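Local coordinates for uncharacterized protein lp_0118 (Lactobacillus plantarum, PDB 3K2Y) that is functionally uncharacterized but carries a HIRAN domain, a fold consistent with binding nucleic acid, at residues L29-V35 and Y82-L88; V11-R17 and Q93-L97; T25-L29 and T54-L60. Residues are numbered along the deposited sequence.

Interaction 1 (L29-V35 and Y82-L88); sequences LRVGMAV and YGIVTVL
The segment Arg-30 to Met-33 makes a type II beta turn, with Gly-32 at the positive phi (78°) of its third position, and then enters the strand that pairs antiparallel with 82-87. Register is set by Ala-34 opposite Ile-84, a non-hydrogen-bonded pair with CA atoms 4.2 Å apart, and by Val-35 opposite Gly-83, a hydrogen-bonded pair at 5.2 Å between CA atoms. Four backbone bonds satisfy the facing groups: Val-35 N gives to Gly-83 O (2.7 Å), Gly-83 N to Val-35 O (3.2 Å), Val-85 N to Met-33 O (2.6 Å), and Gly-32 N to Val-85 O (2.7 Å), so the turn itself prolongs the pairing. Met-33 O also receives a CA-H...O contact from Ile-84 CA at 3.3 Å. Val-85 (chi1 t) points toward 29-35, its CG2 lying 3.4 Å from Leu-29 CD1 and 3.9 Å from Val-35 CG1. On its other edge, strand 80-87 is bonded through the backbone to strand 96-103, Tyr-82 with Trp-100 and Ile-84 with Met-98, while Thr-86 and Val-87 both bond to Glu-96 in a classic beta bulge; Leu-29 and Val-35 also pack on Leu-60 of strand 59-63 in the barrel.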
loop_
_atom_site.group_PDB
_atom_site.type_symbol
_atom_site.label_atom_id
_atom_site.label_comp_id
_atom_site.label_asym_id
_atom_site.label_seq_id
_atom_site.Cartn_x
_atom_site.Cartn_y
_atom_site.Cartn_z
ATOM N N LEU A 29 -20.027 -3.409 10.956
ATOM C CA LEU A 29 -20.159 -4.541 10.049
ATOM C C LEU A 29 -20.491 -5.833 10.784
ATOM O O LEU A 29 -19.933 -6.125 11.844
ATOM C CB LEU A 29 -18.860 -4.708 9.248
ATOM C CG LEU A 29 -18.615 -5.960 8.401
ATOM C CD1 LEU A 29 -17.479 -5.694 7.431
ATOM C CD2 LEU A 29 -18.279 -7.149 9.298
ATOM N N ARG A 30 -21.402 -6.606 10.203
ATOM C CA ARG A 30 -21.820 -7.883 10.772
ATOM C C ARG A 30 -21.752 -8.957 9.692
ATOM O O ARG A 30 -21.933 -8.665 8.512
ATOM C CB ARG A 30 -23.255 -7.786 11.306
ATOM C CG ARG A 30 -23.366 -7.736 12.827
ATOM C CD ARG A 30 -22.781 -6.459 13.420
ATOM N NE ARG A 30 -22.721 -6.528 14.880
ATOM C CZ ARG A 30 -22.307 -5.539 15.666
ATOM N NH1 ARG A 30 -21.913 -4.391 15.137
ATOM N NH2 ARG A 30 -22.277 -5.700 16.982
ATOM N N VAL A 31 -21.486 -10.195 10.093
ATOM C CA VAL A 31 -21.409 -11.297 9.141
ATOM C C VAL A 31 -22.642 -11.299 8.240
ATOM O O VAL A 31 -23.743 -10.977 8.686
ATOM C CB VAL A 31 -21.325 -12.653 9.872
ATOM C CG1 VAL A 31 -21.265 -13.793 8.866
ATOM C CG2 VAL A 31 -20.107 -12.674 10.779
ATOM N N GLY A 32 -22.451 -11.654 6.972
ATOM C CA GLY A 32 -23.563 -11.689 6.037
ATOM C C GLY A 32 -23.975 -10.316 5.532
ATOM O O GLY A 32 -25.012 -10.169 4.885
ATOM N N MET A 33 -23.160 -9.308 5.832
ATOM C CA MET A 33 -23.437 -7.939 5.406
ATOM C C MET A 33 -22.646 -7.663 4.136
ATOM O O MET A 33 -21.587 -8.254 3.918
ATOM C CB MET A 33 -23.018 -6.959 6.509
ATOM C CG MET A 33 -23.610 -5.562 6.403
ATOM S SD MET A 33 -23.360 -4.615 7.934
ATOM C CE MET A 33 -24.080 -3.029 7.467
ATOM N N ALA A 34 -23.158 -6.780 3.291
ATOM C CA ALA A 34 -22.461 -6.456 2.054
ATOM C C ALA A 34 -21.419 -5.363 2.287
ATOM O O ALA A 34 -21.541 -4.566 3.222
ATOM C CB ALA A 34 -23.459 -6.008 0.995
ATOM N N VAL A 35 -20.391 -5.340 1.441
ATOM C CA VAL A 35 -19.331 -4.335 1.522
ATOM C C VAL A 35 -19.024 -3.826 0.124
ATOM O O VAL A 35 -19.270 -4.518 -0.865
ATOM C CB VAL A 35 -18.031 -4.902 2.143
ATOM C CG1 VAL A 35 -18.243 -5.192 3.623
ATOM C CG2 VAL A 35 -17.603 -6.164 1.412
ATOM N N TYR A 82 -18.714 -6.482 -5.797
ATOM C CA TYR A 82 -18.914 -6.172 -4.393
ATOM C C TYR A 82 -18.778 -7.458 -3.605
ATOM O O TYR A 82 -18.637 -8.535 -4.185
ATOM C CB TYR A 82 -20.290 -5.552 -4.154
ATOM C CG TYR A 82 -21.437 -6.485 -4.420
ATOM C CD1 TYR A 82 -21.821 -6.796 -5.723
ATOM C CD2 TYR A 82 -22.150 -7.060 -3.364
ATOM C CE1 TYR A 82 -22.892 -7.654 -5.969
ATOM C CE2 TYR A 82 -23.217 -7.918 -3.599
ATOM C CZ TYR A 82 -23.584 -8.210 -4.902
ATOM O OH TYR A 82 -24.646 -9.052 -5.137
ATOM N N GLY A 83 -18.812 -7.354 -2.282
ATOM C CA GLY A 83 -18.679 -8.543 -1.467
ATOM C C GLY A 83 -19.668 -8.648 -0.325
ATOM O O GLY A 83 -20.336 -7.683 0.048
ATOM N N ILE A 84 -19.764 -9.851 0.223
ATOM C CA ILE A 84 -20.632 -10.121 1.350
ATOM C C ILE A 84 -19.772 -10.751 2.443
ATOM O O ILE A 84 -19.115 -11.771 2.214
ATOM C CB ILE A 84 -21.774 -11.077 0.952
ATOM C CG1 ILE A 84 -22.573 -10.459 -0.192
ATOM C CG2 ILE A 84 -22.689 -11.326 2.142
ATOM C CD1 ILE A 84 -23.589 -11.386 -0.792
ATOM N N VAL A 85 -19.757 -10.129 3.619
ATOM C CA VAL A 85 -18.971 -10.643 4.737
ATOM C C VAL A 85 -19.325 -12.102 5.007
ATOM O O VAL A 85 -20.453 -12.426 5.380
ATOM C CB VAL A 85 -19.209 -9.815 6.020
ATOM C CG1 VAL A 85 -18.340 -10.335 7.147
ATOM C CG2 VAL A 85 -18.891 -8.354 5.767
ATOM N N THR A 86 -18.343 -12.974 4.813
ATOM C CA THR A 86 -18.531 -14.404 4.999
ATOM C C THR A 86 -18.050 -14.878 6.379
ATOM O O THR A 86 -18.724 -15.679 7.038
ATOM C CB THR A 86 -17.798 -15.179 3.869
ATOM O OG1 THR A 86 -18.700 -16.118 3.277
ATOM C CG2 THR A 86 -16.568 -15.902 4.390
ATOM N N VAL A 87 -16.898 -14.368 6.814
ATOM C CA VAL A 87 -16.303 -14.712 8.110
ATOM C C VAL A 87 -15.735 -13.445 8.741
ATOM O O VAL A 87 -15.182 -12.602 8.039
ATOM C CB VAL A 87 -15.162 -15.732 7.941
ATOM C CG1 VAL A 87 -14.430 -15.926 9.259
ATOM C CG2 VAL A 87 -15.721 -17.047 7.455
ATOM N N LEU A 88 -15.851 -13.306 10.058
ATOM C CA LEU A 88 -15.334 -12.101 10.688
ATOM C C LEU A 88 -14.161 -12.280 11.653
ATOM O O LEU A 88 -13.126 -11.648 11.463
ATOM C CB LEU A 88 -16.474 -11.398 11.430
ATOM C CG LEU A 88 -16.096 -10.141 12.217
ATOM C CD1 LEU A 88 -15.578 -9.058 11.282
ATOM C CD2 LEU A 88 -17.281 -9.634 13.025
#

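Interaction 2 (V11-R17 and Q93-L97); sequences VTVVGER and QHLEL
An antiparallel strand pairing closes the six-stranded beta barrel here, joining the first strand, 4-14, to the last, 96-103. Val-11 faces Leu-97 as a hydrogen-bonded pair (CA to CA 5.3 Å), with Val-11 N to Leu-97 O and Leu-97 N to Val-11 O both 2.8 Å. Thr-12 and Glu-96 form the next, non-hydrogen-bonded pair, their CA atoms 4.3 Å apart, and Val-13 N donates to Leu-95 O at 2.7 Å. Val-11, Val-13 and Leu-97 meet on the buried side: Val-13 (chi1 t) sets CG2 3.8 Å from Leu-97 CD1, and its CB lies 3.8 Å from Leu-95 CB. Beyond Val-14 the chain turns at Gly-15 (phi 79°) into a short 3-10 segment, bringing Glu-16 back toward the partner, its CB 4.2 Å from Gln-93 CB; both side chains touch Ile-22 of helix 22-25. On the Thr-12 side, His-94 (chi1 t), in the loop leading into strand 96-103, reaches along its own segment, and its NE2 donates to Glu-96 OE2 at 2.7 Å.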
loop_
_atom_site.group_PDB
_atom_site.type_symbol
_atom_site.label_atom_id
_atom_site.label_comp_id
_atom_site.label_asym_id
_atom_site.label_seq_id
_atom_site.Cartn_x
_atom_site.Cartn_y
_atom_site.Cartn_z
ATOM N N VAL A 11 -12.640 -14.342 -0.768
ATOM C CA VAL A 11 -11.331 -13.722 -0.610
ATOM C C VAL A 11 -11.128 -13.284 0.834
ATOM O O VAL A 11 -12.081 -13.199 1.613
ATOM C CB VAL A 11 -11.161 -12.481 -1.532
ATOM C CG1 VAL A 11 -11.271 -12.890 -2.990
ATOM C CG2 VAL A 11 -12.197 -11.433 -1.192
ATOM N N THR A 12 -9.877 -13.015 1.187
ATOM C CA THR A 12 -9.546 -12.574 2.532
ATOM C C THR A 12 -9.171 -11.102 2.474
ATOM O O THR A 12 -8.577 -10.647 1.497
ATOM C CB THR A 12 -8.358 -13.367 3.099
ATOM O OG1 THR A 12 -8.625 -14.773 2.988
ATOM C CG2 THR A 12 -8.133 -13.009 4.562
ATOM N N VAL A 13 -9.528 -10.361 3.517
ATOM C CA VAL A 13 -9.216 -8.940 3.578
ATOM C C VAL A 13 -8.084 -8.725 4.574
ATOM O O VAL A 13 -8.236 -8.984 5.768
ATOM C CB VAL A 13 -10.440 -8.109 4.016
ATOM C CG1 VAL A 13 -10.122 -6.631 3.912
ATOM C CG2 VAL A 13 -11.642 -8.452 3.154
ATOM N N VAL A 14 -6.949 -8.252 4.072
ATOM C CA VAL A 14 -5.781 -8.008 4.905
ATOM C C VAL A 14 -5.523 -6.516 5.070
ATOM O O VAL A 14 -6.273 -5.683 4.551
ATOM C CB VAL A 14 -4.526 -8.655 4.288
ATOM C CG1 VAL A 14 -4.740 -10.148 4.132
ATOM C CG2 VAL A 14 -4.226 -8.025 2.938
ATOM N N GLY A 15 -4.459 -6.191 5.800
ATOM C CA GLY A 15 -4.094 -4.803 6.019
ATOM C C GLY A 15 -4.886 -4.041 7.066
ATOM O O GLY A 15 -4.731 -2.824 7.180
ATOM N N GLU A 16 -5.726 -4.730 7.836
ATOM C CA GLU A 16 -6.521 -4.054 8.862
ATOM C C GLU A 16 -5.665 -3.222 9.814
ATOM O O GLU A 16 -5.994 -2.071 10.102
ATOM C CB GLU A 16 -7.337 -5.057 9.685
ATOM C CG GLU A 16 -8.483 -5.702 8.936
ATOM C CD GLU A 16 -8.048 -6.920 8.161
ATOM O OE1 GLU A 16 -6.845 -7.026 7.847
ATOM O OE2 GLU A 16 -8.913 -7.768 7.859
ATOM N N ARG A 17 -4.571 -3.807 10.296
ATOM C CA ARG A 17 -3.676 -3.127 11.230
ATOM C C ARG A 17 -3.295 -1.722 10.774
ATOM O O ARG A 17 -3.016 -0.850 11.599
ATOM C CB ARG A 17 -2.399 -3.946 11.443
ATOM C CG ARG A 17 -1.392 -3.839 10.309
ATOM C CD ARG A 17 -0.111 -4.582 10.644
ATOM N NE ARG A 17 -0.339 -6.016 10.800
ATOM C CZ ARG A 17 -0.671 -6.834 9.805
ATOM N NH1 ARG A 17 -0.813 -6.360 8.571
ATOM N NH2 ARG A 17 -0.862 -8.127 10.042
ATOM N N GLN A 93 -9.181 -9.530 14.016
ATOM C CA GLN A 93 -9.370 -8.587 12.926
ATOM C C GLN A 93 -9.302 -9.343 11.603
ATOM O O GLN A 93 -8.693 -8.876 10.640
ATOM C CB GLN A 93 -8.296 -7.501 12.974
ATOM C CG GLN A 93 -8.280 -6.709 14.270
ATOM C CD GLN A 93 -7.287 -5.568 14.232
ATOM O OE1 GLN A 93 -6.101 -5.776 13.982
ATOM N NE2 GLN A 93 -7.768 -4.352 14.477
ATOM N N HIS A 94 -9.926 -10.518 11.573
ATOM C CA HIS A 94 -9.955 -11.353 10.377
ATOM C C HIS A 94 -11.147 -10.906 9.535
ATOM O O HIS A 94 -12.036 -10.214 10.033
ATOM C CB HIS A 94 -10.100 -12.828 10.768
ATOM C CG HIS A 94 -9.901 -13.782 9.629
ATOM N ND1 HIS A 94 -8.665 -14.039 9.077
ATOM C CD2 HIS A 94 -10.785 -14.540 8.937
ATOM C CE1 HIS A 94 -8.795 -14.916 8.096
ATOM N NE2 HIS A 94 -10.071 -15.235 7.990
ATOM N N LEU A 95 -11.168 -11.286 8.263
ATOM C CA LEU A 95 -12.269 -10.887 7.395
ATOM C C LEU A 95 -12.204 -11.598 6.058
ATOM O O LEU A 95 -11.243 -11.438 5.306
ATOM C CB LEU A 95 -12.235 -9.375 7.149
ATOM C CG LEU A 95 -13.544 -8.583 7.230
ATOM C CD1 LEU A 95 -13.365 -7.251 6.519
ATOM C CD2 LEU A 95 -14.676 -9.365 6.589
ATOM N N GLU A 96 -13.235 -12.385 5.770
ATOM C CA GLU A 96 -13.322 -13.105 4.509
ATOM C C GLU A 96 -14.640 -12.725 3.838
ATOM O O GLU A 96 -15.616 -12.383 4.512
ATOM C CB GLU A 96 -13.233 -14.615 4.748
ATOM C CG GLU A 96 -11.872 -15.062 5.269
ATOM C CD GLU A 96 -11.733 -16.574 5.356
ATOM O OE1 GLU A 96 -11.930 -17.255 4.325
ATOM O OE2 GLU A 96 -11.414 -17.078 6.455
ATOM N N LEU A 97 -14.667 -12.767 2.511
ATOM C CA LEU A 97 -15.870 -12.388 1.781
ATOM C C LEU A 97 -16.131 -13.301 0.594
ATOM O O LEU A 97 -15.232 -13.985 0.114
ATOM C CB LEU A 97 -15.732 -10.966 1.221
ATOM C CG LEU A 97 -14.996 -9.843 1.955
ATOM C CD1 LEU A 97 -14.719 -8.714 0.953
ATOM C CD2 LEU A 97 -15.823 -9.333 3.140
#

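Interaction 3 (T25-L29 and T54-L60); sequences TLTTL and TLQHAKL
Two type I beta turns lie against each other, Thr-25 to Thr-28 at the end of helix 22-25 and Thr-54 to His-57 in the hairpin between strands 50-53 and 59-63. Each is closed by a backbone bond, Thr-28 N to Thr-25 O at 2.9 Å and His-57 N to Thr-54 O at 2.7 Å. His-57 then takes positive phi (74°), and Thr-54 N bonds to Ala-58 O (3.0 Å). The backbones stay apart: CA atoms of Thr-25 and Ala-58 are 6.4 Å from each other, those of Leu-29 and Thr-54 7.0 Å. Side chains fill the gap. Thr-25 (chi1 m) points its methyl into the hairpin, CG2 lying 3.4 Å from Ala-58 CB, 3.4 Å from Leu-60 CD1 and 3.8 Å from Thr-54 OG1. Leu-29 (t, t) points toward the hairpin, its CD1 3.3 Å from Leu-60 CD2; both leucines also rest on Val-35 of strand 34-39. Thr-28 (chi1 p) folds OG1 back to donate to Thr-25 O at 2.8 Å, while the same OG1 lies 3.7 Å from Thr-54 CG2. Lys-59 turns away, its NZ bonded to Tyr-62 OH and its side chain packing on Tyr-45 of the second subunit. Despite four threonines, the turns' hydrogen bonds stay within their own segments, which meet through methyl and leucine side chains; with Thr-54 OG1 buried and lacking a partner in the model, the contact rests on apolar packing and shape.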
loop_
_atom_site.group_PDB
_atom_site.type_symbol
_atom_site.label_atom_id
_atom_site.label_comp_id
_atom_site.label_asym_id
_atom_site.label_seq_id
_atom_site.Cartn_x
_atom_site.Cartn_y
_atom_site.Cartn_z
ATOM N N THR A 25 -14.738 0.513 13.137
ATOM C CA THR A 25 -15.340 0.191 11.848
ATOM C C THR A 25 -15.762 -1.273 11.747
ATOM O O THR A 25 -16.790 -1.586 11.146
ATOM C CB THR A 25 -14.378 0.529 10.692
ATOM O OG1 THR A 25 -14.193 1.949 10.635
ATOM C CG2 THR A 25 -14.938 0.040 9.361
ATOM N N LEU A 26 -14.975 -2.169 12.334
ATOM C CA LEU A 26 -15.317 -3.586 12.302
ATOM C C LEU A 26 -16.602 -3.790 13.100
ATOM O O LEU A 26 -17.154 -4.890 13.148
ATOM C CB LEU A 26 -14.191 -4.432 12.909
ATOM C CG LEU A 26 -12.834 -4.442 12.197
ATOM C CD1 LEU A 26 -11.902 -5.417 12.907
ATOM C CD2 LEU A 26 -13.006 -4.848 10.741
ATOM N N THR A 27 -17.074 -2.713 13.722
ATOM C CA THR A 27 -18.292 -2.749 14.522
ATOM C C THR A 27 -19.501 -2.398 13.661
ATOM O O THR A 27 -20.604 -2.877 13.905
ATOM C CB THR A 27 -18.219 -1.748 15.695
ATOM O OG1 THR A 27 -16.980 -1.918 16.396
ATOM C CG2 THR A 27 -19.375 -1.976 16.659
ATOM N N THR A 28 -19.290 -1.553 12.656
ATOM C CA THR A 28 -20.372 -1.151 11.761
ATOM C C THR A 28 -20.621 -2.244 10.723
ATOM O O THR A 28 -21.341 -2.036 9.743
ATOM C CB THR A 28 -20.037 0.168 11.022
ATOM O OG1 THR A 28 -18.940 -0.042 10.124
ATOM C CG2 THR A 28 -19.664 1.254 12.022
ATOM N N LEU A 29 -20.027 -3.409 10.956
ATOM C CA LEU A 29 -20.159 -4.541 10.049
ATOM C C LEU A 29 -20.491 -5.833 10.784
ATOM O O LEU A 29 -19.933 -6.125 11.844
ATOM C CB LEU A 29 -18.860 -4.708 9.248
ATOM C CG LEU A 29 -18.615 -5.960 8.401
ATOM C CD1 LEU A 29 -17.479 -5.694 7.431
ATOM C CD2 LEU A 29 -18.279 -7.149 9.298
ATOM N N THR A 54 -17.026 -0.398 3.998
ATOM C CA THR A 54 -18.346 -0.640 4.565
ATOM C C THR A 54 -19.350 0.170 3.757
ATOM O O THR A 54 -18.967 1.069 3.006
ATOM C CB THR A 54 -18.413 -0.179 6.036
ATOM O OG1 THR A 54 -17.569 -1.016 6.835
ATOM C CG2 THR A 54 -19.837 -0.264 6.565
ATOM N N LEU A 55 -20.630 -0.149 3.904
ATOM C CA LEU A 55 -21.665 0.578 3.179
ATOM C C LEU A 55 -21.658 2.041 3.604
ATOM O O LEU A 55 -22.133 2.906 2.874
ATOM C CB LEU A 55 -23.044 -0.039 3.443
ATOM C CG LEU A 55 -23.269 -1.439 2.870
ATOM C CD1 LEU A 55 -24.690 -1.894 3.171
ATOM C CD2 LEU A 55 -23.012 -1.423 1.361
ATOM N N GLN A 56 -21.119 2.306 4.793
ATOM C CA GLN A 56 -21.033 3.666 5.319
ATOM C C GLN A 56 -19.754 4.326 4.826
ATOM O O GLN A 56 -19.484 5.487 5.129
ATOM C CB GLN A 56 -21.064 3.658 6.853
ATOM C CG GLN A 56 -22.470 3.568 7.454
ATOM C CD GLN A 56 -23.245 2.348 6.974
ATOM O OE1 GLN A 56 -22.841 1.208 7.210
ATOM N NE2 GLN A 56 -24.364 2.585 6.296
ATOM N N HIS A 57 -18.971 3.567 4.065
ATOM C CA HIS A 57 -17.728 4.057 3.492
ATOM C C HIS A 57 -16.584 4.208 4.488
ATOM O O HIS A 57 -15.944 5.254 4.563
ATOM C CB HIS A 57 -17.986 5.381 2.775
ATOM C CG HIS A 57 -18.999 5.274 1.680
ATOM N ND1 HIS A 57 -18.747 4.613 0.497
ATOM C CD2 HIS A 57 -20.280 5.705 1.606
ATOM C CE1 HIS A 57 -19.830 4.640 -0.259
ATOM N NE2 HIS A 57 -20.775 5.296 0.390
ATOM N N ALA A 58 -16.338 3.149 5.250
ATOM C CA ALA A 58 -15.250 3.127 6.218
ATOM C C ALA A 58 -14.320 2.024 5.736
ATOM O O ALA A 58 -14.746 0.883 5.556
ATOM C CB ALA A 58 -15.781 2.809 7.611
ATOM N N LYS A 59 -13.054 2.364 5.519
ATOM C CA LYS A 59 -12.090 1.392 5.024
ATOM C C LYS A 59 -11.904 0.207 5.963
ATOM O O LYS A 59 -11.862 0.364 7.181
ATOM C CB LYS A 59 -10.747 2.071 4.769
ATOM C CG LYS A 59 -9.789 1.238 3.942
ATOM C CD LYS A 59 -8.558 2.034 3.571
ATOM C CE LYS A 59 -7.740 1.312 2.513
ATOM N NZ LYS A 59 -6.565 2.116 2.080
ATOM N N LEU A 60 -11.800 -0.982 5.374
ATOM C CA LEU A 60 -11.614 -2.220 6.119
ATOM C C LEU A 60 -10.262 -2.843 5.815
ATOM O O LEU A 60 -9.702 -3.564 6.642
ATOM C CB LEU A 60 -12.713 -3.222 5.765
ATOM C CG LEU A 60 -14.048 -3.134 6.503
ATOM C CD1 LEU A 60 -14.575 -1.722 6.459
ATOM C CD2 LEU A 60 -15.034 -4.090 5.864
#

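All three contacts belong to one antiparallel barrel within the HIRAN domain, their centres 10 to 12 Å apart. Along the chain, interaction 2 spans the other two, bringing together the first and last strands, while the segments of interactions 1 and 3 alternate and share Leu-29. Interactions 1 and 2 meet across strands 80-87 and 96-103, where Thr-86 N and Val-87 O probably bond to Glu-96. Interactions 2 and 3 meet at Leu-60, whose CD2 lies 3.6 Å from Leu-95 CD1; the same CD2 is 4.1 Å from Val-35 CG1 of interaction 1. The barrel closure, an internal strand pair and the packed turns thus converge on one apolar cluster.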